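PDB 2ZXR: single-stranded-DNA-specific exonuclease RecJ from Thermus thermophilus, which degrades single-stranded DNA as an exonuclease in the 5' to 3' direction, needing divalent metal ions such as magnesium or manganese and acting as a monomer. Local coordinates for residues V5-L10 and V428-L433; F462-A467 and F482-V487; P501-A506 and V525-P530; E531-G536 and P643-E648. All coordinates share one frame; numbering follows the deposited sequence.

Contact 1 of 4, residues V5-L10 and V428-L433; sequences VRWRVL and VALLDL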
loop_
_atom_site.group_PDB
_atom_site.type_symbol
_atom_site.label_atom_id
_atom_site.label_comp_id
_atom_site.label_asym_id
_atom_site.label_seq_id
_atom_site.Cartn_x
_atom_site.Cartn_y
_atom_site.Cartn_z
ATOM N N VAL A 5 -3.097 -0.803 17.084
ATOM C CA VAL A 5 -3.074 -0.021 15.853
ATOM C C VAL A 5 -2.654 1.414 16.172
ATOM O O VAL A 5 -3.375 2.124 16.857
ATOM C CB VAL A 5 -4.482 0.055 15.185
ATOM C CG1 VAL A 5 -4.417 0.904 13.910
ATOM C CG2 VAL A 5 -5.001 -1.341 14.872
ATOM N N ARG A 6 -1.504 1.839 15.667
ATOM C CA ARG A 6 -1.017 3.198 15.905
ATOM C C ARG A 6 -1.228 4.086 14.676
ATOM O O ARG A 6 -0.927 3.669 13.556
ATOM C CB ARG A 6 0.492 3.183 16.217
ATOM C CG ARG A 6 0.892 2.798 17.648
ATOM C CD ARG A 6 0.209 1.524 18.125
ATOM N NE ARG A 6 0.995 0.800 19.128
ATOM C CZ ARG A 6 0.477 0.237 20.216
ATOM N NH1 ARG A 6 -0.829 0.325 20.459
ATOM N NH2 ARG A 6 1.258 -0.463 21.035
ATOM N N TRP A 7 -1.752 5.290 14.877
ATOM C CA TRP A 7 -1.904 6.232 13.766
ATOM C C TRP A 7 -0.707 7.186 13.808
ATOM O O TRP A 7 -0.335 7.684 14.870
ATOM C CB TRP A 7 -3.179 7.046 13.901
ATOM C CG TRP A 7 -4.436 6.278 13.657
ATOM C CD1 TRP A 7 -4.624 4.936 13.809
ATOM C CD2 TRP A 7 -5.705 6.827 13.327
ATOM N NE1 TRP A 7 -5.945 4.617 13.603
ATOM C CE2 TRP A 7 -6.630 5.759 13.305
ATOM C CE3 TRP A 7 -6.157 8.124 13.051
ATOM C CZ2 TRP A 7 -7.976 5.943 13.020
ATOM C CZ3 TRP A 7 -7.507 8.311 12.763
ATOM C CH2 TRP A 7 -8.399 7.224 12.752
ATOM N N ARG A 8 -0.105 7.424 12.653
ATOM C CA ARG A 8 1.029 8.318 12.533
ATOM C C ARG A 8 0.822 9.309 11.384
ATOM O O ARG A 8 0.294 8.951 10.316
ATOM C CB ARG A 8 2.310 7.529 12.278
ATOM C CG ARG A 8 3.468 8.419 11.831
ATOM C CD ARG A 8 4.758 7.640 11.647
ATOM N NE ARG A 8 5.149 6.938 12.871
ATOM C CZ ARG A 8 5.687 7.522 13.942
ATOM N NH1 ARG A 8 5.908 8.832 13.948
ATOM N NH2 ARG A 8 6.004 6.795 15.014
ATOM N N VAL A 9 1.250 10.548 11.601
ATOM C CA VAL A 9 1.132 11.573 10.575
ATOM C C VAL A 9 2.469 11.726 9.878
ATOM O O VAL A 9 3.493 11.972 10.527
ATOM C CB VAL A 9 0.727 12.932 11.179
ATOM C CG1 VAL A 9 0.597 13.962 10.080
ATOM C CG2 VAL A 9 -0.587 12.800 11.924
ATOM N N LEU A 10 2.481 11.572 8.564
ATOM C CA LEU A 10 3.722 11.711 7.820
ATOM C C LEU A 10 4.348 13.100 8.049
ATOM O O LEU A 10 3.650 14.111 8.149
ATOM C CB LEU A 10 3.481 11.473 6.320
ATOM C CG LEU A 10 2.801 10.145 5.920
ATOM C CD1 LEU A 10 3.044 9.884 4.414
ATOM C CD2 LEU A 10 3.359 8.982 6.749
ATOM N N VAL A 428 -1.110 2.971 10.782
ATOM C CA VAL A 428 -1.958 3.585 9.763
ATOM C C VAL A 428 -1.215 4.887 9.484
ATOM O O VAL A 428 -1.056 5.717 10.379
ATOM C CB VAL A 428 -3.370 3.924 10.269
ATOM C CG1 VAL A 428 -4.153 4.608 9.158
ATOM C CG2 VAL A 428 -4.097 2.656 10.711
ATOM N N ALA A 429 -0.720 5.039 8.265
ATOM C CA ALA A 429 0.031 6.224 7.872
ATOM C C ALA A 429 -0.909 7.283 7.283
ATOM O O ALA A 429 -1.610 7.045 6.303
ATOM C CB ALA A 429 1.121 5.836 6.855
ATOM N N LEU A 430 -0.926 8.455 7.899
ATOM C CA LEU A 430 -1.797 9.532 7.450
ATOM C C LEU A 430 -0.972 10.561 6.709
ATOM O O LEU A 430 0.055 11.019 7.214
ATOM C CB LEU A 430 -2.498 10.185 8.636
ATOM C CG LEU A 430 -3.710 9.533 9.302
ATOM C CD1 LEU A 430 -4.528 8.764 8.279
ATOM C CD2 LEU A 430 -3.255 8.620 10.397
ATOM N N LEU A 431 -1.422 10.911 5.514
ATOM C CA LEU A 431 -0.741 11.876 4.667
ATOM C C LEU A 431 -0.877 13.279 5.232
ATOM O O LEU A 431 0.104 14.002 5.364
ATOM C CB LEU A 431 -1.342 11.869 3.254
ATOM C CG LEU A 431 -0.539 12.205 1.992
ATOM C CD1 LEU A 431 -1.392 13.132 1.117
ATOM C CD2 LEU A 431 0.784 12.812 2.305
ATOM N N ASP A 432 -2.093 13.653 5.596
ATOM C CA ASP A 432 -2.319 15.001 6.093
ATOM C C ASP A 432 -3.771 15.132 6.511
ATOM O O ASP A 432 -4.558 14.201 6.344
ATOM C CB ASP A 432 -2.031 15.980 4.953
ATOM C CG ASP A 432 -2.185 17.430 5.358
ATOM O OD1 ASP A 432 -2.409 18.264 4.448
ATOM O OD2 ASP A 432 -2.074 17.746 6.563
ATOM N N LEU A 433 -4.109 16.298 7.058
ATOM C CA LEU A 433 -5.471 16.632 7.471
ATOM C C LEU A 433 -6.217 16.841 6.151
ATOM O O LEU A 433 -5.668 17.432 5.239
ATOM C CB LEU A 433 -5.470 17.951 8.254
ATOM C CG LEU A 433 -5.440 18.064 9.787
ATOM C CD1 LEU A 433 -5.671 16.715 10.395
ATOM C CD2 LEU A 433 -4.127 18.683 10.272
HETATM O O HOH W 1 2.027 15.344 6.660
#
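Trp7 and Val428 lie side by side on the same face of two parallel strands, 5-9 and 428-430, and Leu430 follows them on that face. Trp7 CB touches Leu430 CD2 at 3.8 Å. CG stands anti to the carbonyl carbon, beside the backbone N (chi1 -71°). Beyond it CD1 lies 3.9 Å from Val428 CG2. Val428 CB sits over the face of the five-membered ring, 4.3 Å from its centroid, a CH-pi contact. NE1 passes Val428 CG2 and donates a hydrogen bond to Asp526 OD2, while CE3 on the six-membered ring returns to Leu430 CD2, which approaches it obliquely. Arg528 adds a cation-pi contact. The backbones are joined by Arg6 O to Val428 N, Arg8 N to Val428 O, Arg8 O to Leu430 N at 2.8 Å, and Leu10 N to Leu430 O, the last straight at 178°. Leu10 CG rests on Leu430 O, and one water donates to both Leu10 O and Leu431 O. Arg8 points the other way, beside Ala429, and its NH2 makes a salt bridge with Glu534. The pattern is that of a parallel beta pair, in which the N-terminal strand edges the mixed sheet shared with the OB-fold domain.

Contact 2 of 4, residues F462-A467 and F482-V487; sequences FLLFGA and FRLKGV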
loop_
_atom_site.group_PDB
_atom_site.type_symbol
_atom_site.label_atom_id
_atom_site.label_comp_id
_atom_site.label_asym_id
_atom_site.label_seq_id
_atom_site.Cartn_x
_atom_site.Cartn_y
_atom_site.Cartn_z
ATOM N N PHE A 462 -6.213 10.300 4.389
ATOM C CA PHE A 462 -6.259 11.611 5.028
ATOM C C PHE A 462 -6.881 11.467 6.411
ATOM O O PHE A 462 -7.627 10.522 6.700
ATOM C CB PHE A 462 -7.100 12.628 4.228
ATOM C CG PHE A 462 -6.467 13.071 2.939
ATOM C CD1 PHE A 462 -6.687 12.366 1.760
ATOM C CD2 PHE A 462 -5.619 14.165 2.912
ATOM C CE1 PHE A 462 -6.063 12.753 0.564
ATOM C CE2 PHE A 462 -4.991 14.556 1.738
ATOM C CZ PHE A 462 -5.216 13.844 0.552
ATOM N N LEU A 463 -6.595 12.435 7.266
ATOM C CA LEU A 463 -7.147 12.406 8.595
ATOM C C LEU A 463 -8.269 13.424 8.632
ATOM O O LEU A 463 -8.110 14.527 8.130
ATOM C CB LEU A 463 -6.059 12.773 9.599
ATOM C CG LEU A 463 -6.462 12.955 11.063
ATOM C CD1 LEU A 463 -6.816 11.586 11.686
ATOM C CD2 LEU A 463 -5.293 13.604 11.818
ATOM N N LEU A 464 -9.409 13.023 9.175
ATOM C CA LEU A 464 -10.547 13.902 9.362
ATOM C C LEU A 464 -10.767 13.833 10.871
ATOM O O LEU A 464 -10.398 12.830 11.520
ATOM C CB LEU A 464 -11.799 13.424 8.640
ATOM C CG LEU A 464 -11.792 13.562 7.118
ATOM C CD1 LEU A 464 -10.772 12.579 6.531
ATOM C CD2 LEU A 464 -13.192 13.278 6.569
ATOM N N PHE A 465 -11.352 14.886 11.430
ATOM C CA PHE A 465 -11.547 14.951 12.872
ATOM C C PHE A 465 -12.758 15.792 13.214
ATOM O O PHE A 465 -13.038 16.788 12.542
ATOM C CB PHE A 465 -10.302 15.567 13.513
ATOM C CG PHE A 465 -10.304 15.526 15.018
ATOM C CD1 PHE A 465 -10.953 16.508 15.763
ATOM C CD2 PHE A 465 -9.681 14.485 15.698
ATOM C CE1 PHE A 465 -10.988 16.449 17.179
ATOM C CE2 PHE A 465 -9.707 14.414 17.114
ATOM C CZ PHE A 465 -10.366 15.403 17.847
ATOM N N GLY A 466 -13.479 15.393 14.258
ATOM C CA GLY A 466 -14.632 16.170 14.669
ATOM C C GLY A 466 -15.782 15.434 15.314
ATOM O O GLY A 466 -15.679 14.258 15.700
ATOM N N ALA A 467 -16.888 16.155 15.451
ATOM C CA ALA A 467 -18.092 15.589 16.024
ATOM C C ALA A 467 -18.911 15.220 14.805
ATOM O O ALA A 467 -19.256 16.074 13.995
ATOM C CB ALA A 467 -18.826 16.620 16.882
ATOM N N PHE A 482 -21.922 9.577 7.842
ATOM C CA PHE A 482 -22.048 10.781 8.657
ATOM C C PHE A 482 -21.176 11.884 8.075
ATOM O O PHE A 482 -20.514 11.680 7.052
ATOM C CB PHE A 482 -21.652 10.486 10.107
ATOM C CG PHE A 482 -20.242 10.029 10.271
ATOM C CD1 PHE A 482 -19.225 10.941 10.529
ATOM C CD2 PHE A 482 -19.919 8.681 10.135
ATOM C CE1 PHE A 482 -17.903 10.519 10.649
ATOM C CE2 PHE A 482 -18.604 8.247 10.251
ATOM C CZ PHE A 482 -17.594 9.169 10.508
ATOM N N ARG A 483 -21.174 13.048 8.717
ATOM C CA ARG A 483 -20.390 14.166 8.220
ATOM C C ARG A 483 -19.417 14.773 9.199
ATOM O O ARG A 483 -19.697 14.871 10.392
ATOM C CB ARG A 483 -21.311 15.279 7.714
ATOM C CG ARG A 483 -21.923 15.000 6.370
ATOM C CD ARG A 483 -22.221 16.299 5.646
ATOM N NE ARG A 483 -22.372 16.081 4.210
ATOM C CZ ARG A 483 -23.283 15.277 3.668
ATOM N NH1 ARG A 483 -24.135 14.612 4.449
ATOM N NH2 ARG A 483 -23.335 15.129 2.349
ATOM N N LEU A 484 -18.268 15.190 8.680
ATOM C CA LEU A 484 -17.256 15.846 9.492
ATOM C C LEU A 484 -16.854 17.104 8.740
ATOM O O LEU A 484 -16.266 17.023 7.649
ATOM C CB LEU A 484 -16.024 14.958 9.698
ATOM C CG LEU A 484 -16.128 13.741 10.617
ATOM C CD1 LEU A 484 -14.742 13.133 10.766
ATOM C CD2 LEU A 484 -16.672 14.141 11.980
ATOM N N LYS A 485 -17.178 18.261 9.327
ATOM C CA LYS A 485 -16.874 19.557 8.734
ATOM C C LYS A 485 -17.408 19.615 7.298
ATOM O O LYS A 485 -16.695 20.026 6.381
ATOM C CB LYS A 485 -15.359 19.801 8.716
ATOM C CG LYS A 485 -14.612 19.448 10.004
ATOM C CD LYS A 485 -15.073 20.287 11.178
ATOM C CE LYS A 485 -14.309 19.893 12.433
ATOM N NZ LYS A 485 -14.864 20.516 13.673
ATOM N N GLY A 486 -18.647 19.177 7.100
ATOM C CA GLY A 486 -19.235 19.205 5.768
ATOM C C GLY A 486 -18.784 18.131 4.779
ATOM O O GLY A 486 -19.226 18.126 3.628
ATOM N N VAL A 487 -17.907 17.223 5.197
ATOM C CA VAL A 487 -17.450 16.154 4.297
ATOM C C VAL A 487 -18.184 14.854 4.614
ATOM O O VAL A 487 -18.164 14.404 5.758
ATOM C CB VAL A 487 -15.938 15.879 4.447
ATOM C CG1 VAL A 487 -15.571 14.634 3.659
ATOM C CG2 VAL A 487 -15.134 17.074 3.976
#
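Phe465 meets Leu484 and Lys485 through its backbone, while its ring is carried away from them into a cation-pi contact with Arg640 and against Glu502 and Pro530. Within 482-487, the Phe482 ring has Leu484 CG at its edge, in plane, and the Arg483 guanidinium has Gly486 O at its edge, also in plane. Leu484 lies between strands 462-466 and 482-484, whose directions differ by 95°. Its CG is anti to the carbonyl carbon (chi1 -72°), and the two methyls divide beyond it. CD1 packs on Leu464 CB at 3.6 Å and lies near Phe465 N, while CD2 reaches the carbonyl carbon of Gly466 at 3.7 Å and that of Ala467. Gly466 has phi 150°, where a beta carbon would be jammed against Phe465 O and would also crowd Leu484 CD2 and Lys485 CE. The Lys485 chain is bent at chi2, and CE lies 3.4 Å from Phe465 O. Farther along, Leu464 CD2 touches Val487 CG1 at 4.0 Å, the two side chains crossing at about a right angle. The presenting loop is a type I' turn, Leu484 to Val487, closed by Leu484 N to Val487 O and Val487 N to Leu484 O, both 3.0 Å. Both segments belong to the OB domain. Strand 503-514 lies beside strand 462-466 and puts Val503 and Val505 against Leu484, and Val522 of strand 517-528 touches both Leu464 and Val487, so the turn end of hairpin 479-492 packs across strand 462-466.

Contact 3 of 4, residues P501-A506 and V525-P530; sequences PEVEVA and VDLRKP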
loop_
_atom_site.group_PDB
_atom_site.type_symbol
_atom_site.label_atom_id
_atom_site.label_comp_id
_atom_site.label_asym_id
_atom_site.label_seq_id
_atom_site.Cartn_x
_atom_site.Cartn_y
_atom_site.Cartn_z
ATOM N N PRO A 501 -18.865 11.001 20.853
ATOM C CA PRO A 501 -19.138 12.422 20.592
ATOM C C PRO A 501 -18.111 13.077 19.665
ATOM O O PRO A 501 -18.416 14.028 18.940
ATOM C CB PRO A 501 -19.171 13.034 21.999
ATOM C CG PRO A 501 -18.328 12.093 22.817
ATOM C CD PRO A 501 -18.698 10.737 22.293
ATOM N N GLU A 502 -16.893 12.559 19.698
ATOM C CA GLU A 502 -15.827 13.054 18.849
ATOM C C GLU A 502 -15.098 11.867 18.250
ATOM O O GLU A 502 -14.790 10.891 18.950
ATOM C CB GLU A 502 -14.835 13.888 19.650
ATOM C CG GLU A 502 -14.961 15.389 19.461
ATOM C CD GLU A 502 -13.670 16.091 19.848
ATOM O OE1 GLU A 502 -13.603 17.341 19.786
ATOM O OE2 GLU A 502 -12.710 15.371 20.215
ATOM N N VAL A 503 -14.804 11.953 16.956
ATOM C CA VAL A 503 -14.103 10.872 16.274
ATOM C C VAL A 503 -12.907 11.334 15.455
ATOM O O VAL A 503 -12.730 12.522 15.161
ATOM C CB VAL A 503 -15.041 10.111 15.302
ATOM C CG1 VAL A 503 -16.187 9.466 16.056
ATOM C CG2 VAL A 503 -15.573 11.068 14.260
ATOM N N GLU A 504 -12.082 10.367 15.099
ATOM C CA GLU A 504 -10.922 10.588 14.257
ATOM C C GLU A 504 -11.132 9.580 13.137
ATOM O O GLU A 504 -11.563 8.465 13.393
ATOM C CB GLU A 504 -9.631 10.263 15.003
ATOM C CG GLU A 504 -8.893 11.482 15.435
ATOM C CD GLU A 504 -7.644 11.162 16.185
ATOM O OE1 GLU A 504 -6.813 12.081 16.265
ATOM O OE2 GLU A 504 -7.492 10.016 16.693
ATOM N N VAL A 505 -10.840 9.970 11.906
ATOM C CA VAL A 505 -11.027 9.079 10.763
ATOM C C VAL A 505 -9.830 9.084 9.835
ATOM O O VAL A 505 -9.323 10.156 9.500
ATOM C CB VAL A 505 -12.219 9.509 9.892
ATOM C CG1 VAL A 505 -12.280 8.609 8.629
ATOM C CG2 VAL A 505 -13.521 9.425 10.684
ATOM N N ALA A 506 -9.399 7.890 9.417
ATOM C CA ALA A 506 -8.311 7.738 8.466
ATOM C C ALA A 506 -9.082 7.350 7.215
ATOM O O ALA A 506 -9.683 6.271 7.171
ATOM C CB ALA A 506 -7.401 6.626 8.869
ATOM N N VAL A 525 -11.316 3.997 6.337
ATOM C CA VAL A 525 -10.625 2.716 6.434
ATOM C C VAL A 525 -10.501 2.418 7.933
ATOM O O VAL A 525 -10.536 1.252 8.356
ATOM C CB VAL A 525 -9.213 2.714 5.773
ATOM C CG1 VAL A 525 -9.314 3.142 4.319
ATOM C CG2 VAL A 525 -8.282 3.614 6.521
ATOM N N ASP A 526 -10.320 3.455 8.743
ATOM C CA ASP A 526 -10.300 3.239 10.189
ATOM C C ASP A 526 -10.995 4.434 10.813
ATOM O O ASP A 526 -11.004 5.530 10.244
ATOM C CB ASP A 526 -8.892 3.067 10.777
ATOM C CG ASP A 526 -8.915 2.358 12.156
ATOM O OD1 ASP A 526 -10.016 1.963 12.621
ATOM O OD2 ASP A 526 -7.842 2.184 12.787
ATOM N N LEU A 527 -11.592 4.201 11.975
ATOM C CA LEU A 527 -12.345 5.224 12.688
ATOM C C LEU A 527 -12.234 4.948 14.192
ATOM O O LEU A 527 -12.306 3.781 14.618
ATOM C CB LEU A 527 -13.798 5.156 12.209
ATOM C CG LEU A 527 -14.939 5.932 12.855
ATOM C CD1 LEU A 527 -16.185 5.689 12.018
ATOM C CD2 LEU A 527 -15.179 5.458 14.290
ATOM N N ARG A 528 -12.073 6.009 14.992
ATOM C CA ARG A 528 -11.916 5.834 16.433
ATOM C C ARG A 528 -12.140 7.088 17.287
ATOM O O ARG A 528 -12.234 8.209 16.784
ATOM C CB ARG A 528 -10.502 5.333 16.721
ATOM C CG ARG A 528 -9.449 6.410 16.472
ATOM C CD ARG A 528 -8.027 5.963 16.794
ATOM N NE ARG A 528 -7.089 7.086 16.721
ATOM C CZ ARG A 528 -5.789 7.001 16.996
ATOM N NH1 ARG A 528 -5.263 5.841 17.362
ATOM N NH2 ARG A 528 -5.014 8.071 16.904
ATOM N N LYS A 529 -12.226 6.878 18.594
ATOM C CA LYS A 529 -12.350 7.983 19.528
ATOM C C LYS A 529 -10.914 8.490 19.489
ATOM O O LYS A 529 -9.984 7.692 19.459
ATOM C CB LYS A 529 -12.704 7.464 20.922
ATOM C CG LYS A 529 -12.465 8.456 22.055
ATOM C CD LYS A 529 -12.869 7.853 23.406
ATOM C CE LYS A 529 -12.645 8.830 24.551
ATOM N NZ LYS A 529 -11.234 9.306 24.584
ATOM N N PRO A 530 -10.710 9.813 19.476
ATOM C CA PRO A 530 -9.347 10.364 19.426
ATOM C C PRO A 530 -8.386 9.698 20.404
ATOM O O PRO A 530 -8.758 9.377 21.522
ATOM C CB PRO A 530 -9.570 11.843 19.733
ATOM C CG PRO A 530 -10.949 12.088 19.161
ATOM C CD PRO A 530 -11.708 10.882 19.637
#
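Glu504 OE2 is gripped by two nitrogens of Arg528, NE at 3.0 Å and NH2 at 3.2 Å, in a salt bridge on one carboxylate oxygen. NE meets the oxygen nearly along its C-O bond, while NH2 comes on the syn side, out of the carboxylate plane. The oxygen lies at the guanidinium edge, and the two flat groups are only 16° apart. Arg528 CG stands between its backbone N and carbonyl carbon (chi1 70°), beside Glu504, and the chain then runs extended to NE. NH2 also donates to Ala532 O, and Glu531 N bonds weakly to the same OE2. Pro530 CA and CB pack against the carboxylate, and Pro530 CD touches Glu502 O at 3.2 Å. On the other face of the sheet from Glu504 and Arg528, Val505 CG2 lies 4.4 Å from Leu527 CG. The backbones pair antiparallel: Glu504 and Arg528 form a hydrogen-bonded pair, with Glu504 N to Arg528 O at 2.7 Å, followed by the non-hydrogen-bonded Val505 and Leu527. Ala506 O then takes two donors, Val525 N at 2.9 Å and Asp526 N at 3.3 Å. Val525 and Asp526 thus both face Ala506, a classic beta bulge in the antiparallel hairpin of strands 503-514 and 517-528 of the OB domain.

Contact 4 of 4, residues E531-G536 and P643-E648; sequences EALEGG and PGLFSE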
loop_
_atom_site.group_PDB
_atom_site.type_symbol
_atom_site.label_atom_id
_atom_site.label_comp_id
_atom_site.label_asym_id
_atom_site.label_seq_id
_atom_site.Cartn_x
_atom_site.Cartn_y
_atom_site.Cartn_z
ATOM N N GLU A 531 -7.147 9.482 19.982
ATOM C CA GLU A 531 -6.162 8.843 20.845
ATOM C C GLU A 531 -4.752 9.309 20.528
ATOM O O GLU A 531 -4.544 10.280 19.794
ATOM C CB GLU A 531 -6.222 7.320 20.681
ATOM C CG GLU A 531 -7.580 6.719 21.032
ATOM C CD GLU A 531 -7.710 5.245 20.654
ATOM O OE1 GLU A 531 -8.840 4.703 20.761
ATOM O OE2 GLU A 531 -6.691 4.634 20.251
ATOM N N ALA A 532 -3.783 8.595 21.088
ATOM C CA ALA A 532 -2.384 8.904 20.857
ATOM C C ALA A 532 -2.262 9.051 19.351
ATOM O O ALA A 532 -2.886 8.294 18.598
ATOM C CB ALA A 532 -1.497 7.752 21.356
ATOM N N LEU A 533 -1.477 10.030 18.917
ATOM C CA LEU A 533 -1.283 10.281 17.498
ATOM C C LEU A 533 0.200 10.530 17.305
ATOM O O LEU A 533 0.721 11.508 17.809
ATOM C CB LEU A 533 -2.087 11.514 17.098
ATOM C CG LEU A 533 -2.599 11.636 15.663
ATOM C CD1 LEU A 533 -3.233 13.023 15.464
ATOM C CD2 LEU A 533 -1.452 11.412 14.693
ATOM N N GLU A 534 0.883 9.640 16.593
ATOM C CA GLU A 534 2.312 9.789 16.365
ATOM C C GLU A 534 2.659 10.806 15.283
ATOM O O GLU A 534 1.888 11.026 14.345
ATOM C CB GLU A 534 2.928 8.443 15.992
ATOM C CG GLU A 534 2.695 7.349 17.014
ATOM C CD GLU A 534 3.836 6.346 17.053
ATOM O OE1 GLU A 534 3.990 5.567 16.079
ATOM O OE2 GLU A 534 4.590 6.347 18.060
ATOM N N GLY A 535 3.820 11.431 15.418
ATOM C CA GLY A 535 4.250 12.395 14.429
ATOM C C GLY A 535 4.784 13.689 14.994
ATOM O O GLY A 535 4.712 13.937 16.191
ATOM N N GLY A 536 5.313 14.531 14.117
ATOM C CA GLY A 536 5.846 15.802 14.561
ATOM C C GLY A 536 7.330 15.699 14.810
ATOM O O GLY A 536 7.918 14.641 14.610
ATOM N N PRO A 643 2.176 18.755 21.057
ATOM C CA PRO A 643 3.454 19.460 20.988
ATOM C C PRO A 643 4.330 19.207 19.772
ATOM O O PRO A 643 4.867 20.148 19.200
ATOM C CB PRO A 643 4.139 19.073 22.310
ATOM C CG PRO A 643 2.970 18.875 23.242
ATOM C CD PRO A 643 2.026 18.087 22.363
ATOM N N GLY A 644 4.477 17.946 19.378
ATOM C CA GLY A 644 5.307 17.633 18.224
ATOM C C GLY A 644 4.804 18.198 16.903
ATOM O O GLY A 644 5.573 18.824 16.172
ATOM N N LEU A 645 3.518 17.973 16.608
ATOM C CA LEU A 645 2.867 18.442 15.371
ATOM C C LEU A 645 2.745 19.956 15.329
ATOM O O LEU A 645 2.897 20.590 14.293
ATOM C CB LEU A 645 1.471 17.813 15.256
ATOM C CG LEU A 645 1.522 16.312 14.916
ATOM C CD1 LEU A 645 0.193 15.599 15.172
ATOM C CD2 LEU A 645 1.961 16.186 13.456
ATOM N N PHE A 646 2.463 20.537 16.480
ATOM C CA PHE A 646 2.320 21.985 16.573
ATOM C C PHE A 646 3.688 22.607 16.340
ATOM O O PHE A 646 3.820 23.574 15.587
ATOM C CB PHE A 646 1.825 22.368 17.953
ATOM C CG PHE A 646 1.598 23.820 18.108
ATOM C CD1 PHE A 646 0.498 24.425 17.515
ATOM C CD2 PHE A 646 2.497 24.601 18.822
ATOM C CE1 PHE A 646 0.304 25.774 17.632
ATOM C CE2 PHE A 646 2.297 25.957 18.939
ATOM C CZ PHE A 646 1.203 26.541 18.346
ATOM N N SER A 647 4.704 22.035 17.000
ATOM C CA SER A 647 6.071 22.525 16.854
ATOM C C SER A 647 6.506 22.387 15.399
ATOM O O SER A 647 7.114 23.286 14.839
ATOM C CB SER A 647 7.048 21.717 17.732
ATOM O OG SER A 647 6.867 21.972 19.117
ATOM N N GLU A 648 6.194 21.249 14.791
ATOM C CA GLU A 648 6.603 21.030 13.414
ATOM C C GLU A 648 5.921 22.032 12.508
ATOM O O GLU A 648 6.550 22.640 11.620
ATOM C CB GLU A 648 6.245 19.605 12.971
ATOM C CG GLU A 648 6.542 19.359 11.513
ATOM C CD GLU A 648 6.151 17.965 11.071
ATOM O OE1 GLU A 648 5.029 17.512 11.405
ATOM O OE2 GLU A 648 6.975 17.338 10.381
HETATM O O HOH W 2 4.722 14.051 11.366
#
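Gly535 and Gly536 pass extended across the first turn of helix 643-655, with Gly536 CA and Leu645 CA only 4.1 Å apart. Here the linker after the last strand of the OB-domain hairpin crosses a helix of the C-terminal domain on its way to strand 541-543. The close approach rests on Gly536 and Gly644. Gly536 CA lies 3.4 Å from Gly644 O, where a beta carbon would run into the helix backbone, and the absence of one on Gly644 leaves room for Gly535 O. Gly535, by its own backbone angles (phi 134°), would press a beta carbon against the carbonyl O of Glu534. Leu645 supplies the apolar part: its CG is anti to the carbonyl carbon, and beyond it CD2 lies 3.8 Å from Gly536 N, while CD1 comes within 4.3 Å of Leu533 CD1. Phe636 and Ala637 of helix 624-639 pack on these two leucines. Glu648, one turn later, extends from the helix with CG anti to its backbone N (chi1 175°), and OE1 passes Gly536 CA at 3.7 Å. Its other oxygen, OE2, accepts from Leu12 N, tying the helix to the N-terminal segment as well. A water accepts from Gly536 N at 2.9 Å and gives a weak bond to Glu648 OE1. Within the turn, Pro643 O is held by both the N and the side chain of Ser647, which arrive from opposite faces of the carbonyl plane, with OG donating at 2.7 Å.

In the fold
Contacts 1, 2, 3 and 4 close one after another along the chain, yet their centres lie within 9 to 19 Å of each other. Contacts 1 to 3 all use one mixed sheet, in which strands 5-9, 426-433, 462-466, 503-514 and 517-528 follow in that order. Contacts 2 and 3, about 9 Å apart between centres, meet where strands 462-466 and 503-514 pair; Trp7 links contact 1 to contact 3. Contact 4, about 11 Å from contact 1, is joined to it by backbone hydrogen bonding of Val9 with Glu534. Thus the N-terminal strand, OB domain and C-terminal domain are tied together, away from the metal site.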